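Long-range contact in salmonella typhimurium DB7155 bacteriophage DET7 tailspike (Bacteriophage, PDB 2V5I), which probably binds and hydrolyses the O-antigen of its Salmonella host as a trimeric, receptor-binding tailspike of the phage: residues Asn215-Gly229 with Asn242-Ser256. Numbering follows the deposited sequence. Where two conformers were deposited one is given.
Sequences NYVIGGRVHYGSGSG and NGGVIGVTSWRAGES
Successive rungs of a right-handed parallel beta-helix meet here in register, Tyr-216 beside Gly-244 and His-223 beside Trp-251. Backbone bonds such as Val-217 N to Gly-244 O (3.0 Å) join strand 216-218 to 244-246, and a like set joins 220-224 to 249-251. The Tyr-216 ring lies over the bare CA of Gly-243, 3.8 Å from its centroid; at Gly-244 the backbone angles would press a CB against the preceding carbonyl O. The ring's hydroxyl donates to an in-plane lone pair of Asn-242 OD1 (2.7 Å). The first rung turns a corner at Gly-219 and the second is interrupted beside it at Gly-247, both with a positive phi that glycine readily adopts; a water there bridges Gly-220 O, Gly-247 O and Thr-249 OG1. Inside this P22-like tailspike coil, Val-217 CG1 meets Val-248 CG2 at 3.7 Å, with Phe-204 and Phe-258 packed alongside. On the other face, Trp-251, its CG anti to the backbone N (chi1 179°), sends CE3 over the centre of the His-223 ring, edge-to-face with planes at 68°. Arg-221 grips His-223 NE2 side-on through NE and NH2, and NH2 also reaches Ser-240 O of a second subunit. Next to this cluster, Arg-252 NH1 donates to Tyr-224 OH (3.0 Å).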
loop_
_atom_site.group_PDB
_atom_site.type_symbol
_atom_site.label_atom_id
_atom_site.label_comp_id
_atom_site.label_asym_id
_atom_site.label_seq_id
_atom_site.Cartn_x
_atom_site.Cartn_y
_atom_site.Cartn_z
ATOM N N ASN A 215 23.215 4.025 -7.708
ATOM C CA ASN A 215 22.990 5.458 -7.475
ATOM C C ASN A 215 21.528 5.694 -7.095
ATOM O O ASN A 215 20.614 5.228 -7.807
ATOM C CB ASN A 215 23.287 6.258 -8.778
ATOM C CG ASN A 215 24.771 6.213 -9.174
ATOM O OD1 ASN A 215 25.646 6.185 -8.307
ATOM N ND2 ASN A 215 25.048 6.192 -10.468
ATOM N N TYR A 216 21.338 6.401 -5.971
ATOM C CA TYR A 216 20.008 6.608 -5.421
ATOM C C TYR A 216 19.760 8.002 -4.938
ATOM O O TYR A 216 20.697 8.707 -4.527
ATOM C CB TYR A 216 19.810 5.780 -4.139
ATOM C CG TYR A 216 19.729 4.295 -4.236
ATOM C CD1 TYR A 216 20.882 3.546 -4.233
ATOM C CD2 TYR A 216 18.514 3.677 -4.341
ATOM C CE1 TYR A 216 20.824 2.109 -4.292
ATOM C CE2 TYR A 216 18.437 2.235 -4.424
ATOM C CZ TYR A 216 19.618 1.511 -4.394
ATOM O OH TYR A 216 19.524 0.107 -4.446
ATOM N N VAL A 217 18.455 8.337 -4.867
ATOM C CA VAL A 217 17.911 9.467 -4.110
ATOM C C VAL A 217 16.959 8.820 -3.107
ATOM O O VAL A 217 16.097 8.021 -3.484
ATOM C CB VAL A 217 17.201 10.537 -4.986
ATOM C CG1 VAL A 217 16.839 11.701 -4.121
ATOM C CG2 VAL A 217 18.143 10.950 -6.168
ATOM N N ILE A 218 17.265 9.020 -1.809
ATOM C CA ILE A 218 16.525 8.393 -0.702
ATOM C C ILE A 218 15.995 9.492 0.245
ATOM O O ILE A 218 16.786 10.252 0.803
ATOM C CB ILE A 218 17.291 7.330 0.028
ATOM C CG1 ILE A 218 17.817 6.283 -0.961
ATOM C CG2 ILE A 218 16.376 6.605 1.016
ATOM C CD1 ILE A 218 18.818 5.296 -0.274
ATOM N N GLY A 219 14.700 9.563 0.405
ATOM C CA GLY A 219 14.084 10.518 1.282
ATOM C C GLY A 219 14.128 11.960 0.789
ATOM O O GLY A 219 14.695 12.254 -0.266
ATOM N N GLY A 220 13.450 12.811 1.518
ATOM C CA GLY A 220 13.559 14.241 1.279
ATOM C C GLY A 220 12.705 14.717 0.105
ATOM O O GLY A 220 11.786 14.026 -0.311
ATOM N N ARG A 221 12.924 15.974 -0.283
ATOM C CA ARG A 221 12.080 16.655 -1.244
ATOM C C ARG A 221 12.864 17.634 -2.091
ATOM O O ARG A 221 13.883 18.192 -1.670
ATOM C CB ARG A 221 11.089 17.569 -0.490
ATOM C CG ARG A 221 10.389 17.080 0.684
ATOM C CD ARG A 221 9.793 18.248 1.537
ATOM N NE ARG A 221 8.922 19.088 0.727
ATOM C CZ ARG A 221 7.636 18.848 0.458
ATOM N NH1 ARG A 221 7.043 17.725 0.875
ATOM N NH2 ARG A 221 6.956 19.673 -0.347
ATOM N N VAL A 222 12.345 17.826 -3.303
ATOM C CA VAL A 222 12.792 18.850 -4.233
ATOM C C VAL A 222 11.598 19.653 -4.776
ATOM O O VAL A 222 10.518 19.144 -4.872
ATOM C CB VAL A 222 13.631 18.253 -5.370
ATOM C CG1 VAL A 222 14.871 17.543 -4.816
ATOM C CG2 VAL A 222 12.863 17.305 -6.223
ATOM N N HIS A 223 11.852 20.944 -5.054
ATOM C CA HIS A 223 10.818 21.918 -5.473
ATOM C C HIS A 223 11.234 22.675 -6.755
ATOM O O HIS A 223 12.431 23.005 -6.948
ATOM C CB HIS A 223 10.610 22.997 -4.412
ATOM C CG HIS A 223 9.954 22.548 -3.141
ATOM N ND1 HIS A 223 9.544 23.453 -2.193
ATOM C CD2 HIS A 223 9.607 21.314 -2.669
ATOM C CE1 HIS A 223 8.976 22.807 -1.179
ATOM N NE2 HIS A 223 8.980 21.509 -1.451
ATOM N N TYR A 224 10.246 22.923 -7.620
ATOM C CA TYR A 224 10.433 23.734 -8.830
ATOM C C TYR A 224 11.531 23.114 -9.737
ATOM O O TYR A 224 11.524 21.883 -9.929
ATOM C CB TYR A 224 10.683 25.230 -8.446
ATOM C CG TYR A 224 9.470 25.858 -7.798
ATOM C CD1 TYR A 224 8.337 26.070 -8.505
ATOM C CD2 TYR A 224 9.481 26.250 -6.439
ATOM C CE1 TYR A 224 7.190 26.658 -7.911
ATOM C CE2 TYR A 224 8.369 26.824 -5.855
ATOM C CZ TYR A 224 7.242 26.995 -6.562
ATOM O OH TYR A 224 6.107 27.541 -5.971
ATOM N N GLY A 225 12.402 23.923 -10.325
ATOM C CA GLY A 225 13.331 23.462 -11.357
ATOM C C GLY A 225 12.642 23.566 -12.724
ATOM O O GLY A 225 11.433 23.387 -12.874
ATOM N N SER A 226 13.424 23.861 -13.746
ATOM C CA SER A 226 12.868 23.953 -15.092
ATOM C C SER A 226 12.783 22.562 -15.746
ATOM O O SER A 226 12.102 22.411 -16.800
ATOM C CB SER A 226 13.784 24.767 -15.974
ATOM O OG SER A 226 13.947 26.093 -15.523
ATOM N N GLY A 227 13.560 21.630 -15.225
ATOM C CA GLY A 227 13.597 20.236 -15.693
ATOM C C GLY A 227 12.986 19.300 -14.672
ATOM O O GLY A 227 11.953 19.632 -14.022
ATOM N N SER A 228 13.489 18.084 -14.631
ATOM C CA SER A 228 12.922 17.051 -13.779
ATOM C C SER A 228 13.571 17.033 -12.408
ATOM O O SER A 228 14.720 17.468 -12.254
ATOM C CB SER A 228 12.960 15.700 -14.488
ATOM O OG SER A 228 12.131 15.730 -15.637
ATOM N N GLY A 229 12.814 16.590 -11.411
ATOM C CA GLY A 229 13.306 16.580 -10.055
ATOM C C GLY A 229 14.526 15.706 -9.892
ATOM O O GLY A 229 15.558 16.082 -9.356
ATOM N N ASN A 242 19.579 -2.356 -8.107
ATOM C CA ASN A 242 20.368 -1.536 -7.190
ATOM C C ASN A 242 20.542 -0.124 -7.726
ATOM O O ASN A 242 21.511 0.196 -8.352
ATOM C CB ASN A 242 21.731 -2.187 -6.954
ATOM C CG ASN A 242 22.501 -1.605 -5.788
ATOM O OD1 ASN A 242 22.022 -0.788 -4.988
ATOM N ND2 ASN A 242 23.723 -2.061 -5.686
ATOM N N GLY A 243 19.520 0.675 -7.572
ATOM C CA GLY A 243 19.536 2.085 -8.003
ATOM C C GLY A 243 18.112 2.623 -8.017
ATOM O O GLY A 243 17.168 1.851 -8.034
ATOM N N GLY A 244 17.967 3.946 -8.063
ATOM C CA GLY A 244 16.639 4.588 -8.189
ATOM C C GLY A 244 16.296 5.560 -7.126
ATOM O O GLY A 244 17.167 6.297 -6.622
ATOM N N VAL A 245 15.008 5.587 -6.807
ATOM C CA VAL A 245 14.366 6.594 -5.935
ATOM C C VAL A 245 13.505 5.866 -4.914
ATOM O O VAL A 245 12.689 4.997 -5.301
ATOM C CB VAL A 245 13.492 7.508 -6.821
ATOM C CG1 VAL A 245 12.797 8.534 -5.999
ATOM C CG2 VAL A 245 14.367 8.170 -7.894
ATOM N N ILE A 246 13.749 6.125 -3.613
ATOM C CA ILE A 246 12.935 5.546 -2.527
ATOM C C ILE A 246 12.595 6.656 -1.532
ATOM O O ILE A 246 13.472 7.292 -0.983
ATOM C CB ILE A 246 13.700 4.433 -1.771
ATOM C CG1 ILE A 246 14.228 3.358 -2.717
ATOM C CG2 ILE A 246 12.767 3.739 -0.789
ATOM C CD1 ILE A 246 15.288 2.460 -2.063
ATOM N N GLY A 247 11.310 6.890 -1.313
ATOM C CA GLY A 247 10.906 7.840 -0.290
ATOM C C GLY A 247 11.056 9.319 -0.587
ATOM O O GLY A 247 11.161 10.133 0.350
ATOM N N VAL A 248 11.017 9.692 -1.869
ATOM C CA VAL A 248 11.296 11.097 -2.254
ATOM C C VAL A 248 10.011 11.811 -2.699
ATOM O O VAL A 248 9.155 11.206 -3.318
ATOM C CB VAL A 248 12.303 11.125 -3.441
ATOM C CG1 VAL A 248 12.715 12.524 -3.805
ATOM C CG2 VAL A 248 13.544 10.296 -3.117
ATOM N N THR A 249 9.925 13.130 -2.481
ATOM C CA THR A 249 8.818 13.909 -3.018
ATOM C C THR A 249 9.390 14.971 -3.939
ATOM O O THR A 249 10.414 15.583 -3.629
ATOM C CB THR A 249 8.039 14.604 -1.878
ATOM O OG1 THR A 249 7.464 13.614 -1.009
ATOM C CG2 THR A 249 6.947 15.543 -2.427
ATOM N N SER A 250 8.728 15.176 -5.095
ATOM C CA SER A 250 8.919 16.334 -5.962
ATOM C C SER A 250 7.654 17.140 -6.054
ATOM O O SER A 250 6.601 16.591 -6.257
ATOM C CB SER A 250 9.322 15.905 -7.388
ATOM O OG SER A 250 9.182 16.937 -8.379
ATOM N N TRP A 251 7.788 18.458 -5.928
ATOM C CA TRP A 251 6.648 19.399 -6.050
ATOM C C TRP A 251 6.956 20.489 -7.110
ATOM O O TRP A 251 8.055 21.111 -7.124
ATOM C CB TRP A 251 6.394 20.090 -4.728
ATOM C CG TRP A 251 5.251 21.110 -4.702
ATOM C CD1 TRP A 251 3.922 20.903 -4.877
ATOM C CD2 TRP A 251 5.413 22.493 -4.418
ATOM N NE1 TRP A 251 3.227 22.084 -4.719
ATOM C CE2 TRP A 251 4.129 23.071 -4.404
ATOM C CE3 TRP A 251 6.519 23.275 -4.106
ATOM C CZ2 TRP A 251 3.933 24.435 -4.128
ATOM C CZ3 TRP A 251 6.333 24.628 -3.832
ATOM C CH2 TRP A 251 5.030 25.178 -3.815
ATOM N N ARG A 252 6.001 20.691 -8.002
ATOM C CA ARG A 252 6.024 21.717 -9.060
ATOM C C ARG A 252 7.270 21.674 -9.960
ATOM O O ARG A 252 7.805 22.692 -10.383
ATOM C CB ARG A 252 5.828 23.113 -8.449
ATOM C CG ARG A 252 4.404 23.374 -7.978
ATOM C CD ARG A 252 4.210 24.796 -7.471
ATOM N NE ARG A 252 2.796 24.992 -7.079
ATOM C CZ ARG A 252 2.327 26.121 -6.572
ATOM N NH1 ARG A 252 3.118 27.148 -6.384
ATOM N NH2 ARG A 252 1.045 26.211 -6.232
ATOM N N ALA A 253 7.670 20.473 -10.350
ATOM C CA ALA A 253 8.740 20.299 -11.362
ATOM C C ALA A 253 8.287 20.945 -12.656
ATOM O O ALA A 253 7.173 20.774 -13.123
ATOM C CB ALA A 253 9.014 18.820 -11.597
ATOM N N GLY A 254 9.198 21.724 -13.235
ATOM C CA GLY A 254 8.958 22.326 -14.572
ATOM C C GLY A 254 8.850 21.301 -15.660
ATOM O O GLY A 254 8.197 21.588 -16.692
ATOM N N GLU A 255 9.473 20.117 -15.480
ATOM C CA GLU A 255 9.280 18.981 -16.381
ATOM C C GLU A 255 8.524 17.888 -15.607
ATOM O O GLU A 255 7.336 18.081 -15.299
ATOM C CB GLU A 255 10.572 18.510 -17.100
ATOM C CG GLU A 255 10.299 17.660 -18.364
ATOM C CD GLU A 255 11.512 16.748 -18.789
ATOM O OE1 GLU A 255 12.571 16.741 -18.101
ATOM O OE2 GLU A 255 11.371 16.001 -19.764
ATOM N N SER A 256 9.203 16.836 -15.178
ATOM C CA SER A 256 8.578 15.708 -14.515
ATOM C C SER A 256 9.184 15.524 -13.136
ATOM O O SER A 256 10.330 15.928 -12.855
ATOM C CB SER A 256 8.752 14.439 -15.309
ATOM O OG SER A 256 8.033 14.555 -16.562
HETATM O O HOH W 1 9.511 12.827 0.883
HETATM O O HOH W 2 10.518 19.443 -8.314
HETATM O O HOH W 3 10.461 21.679 -18.777
#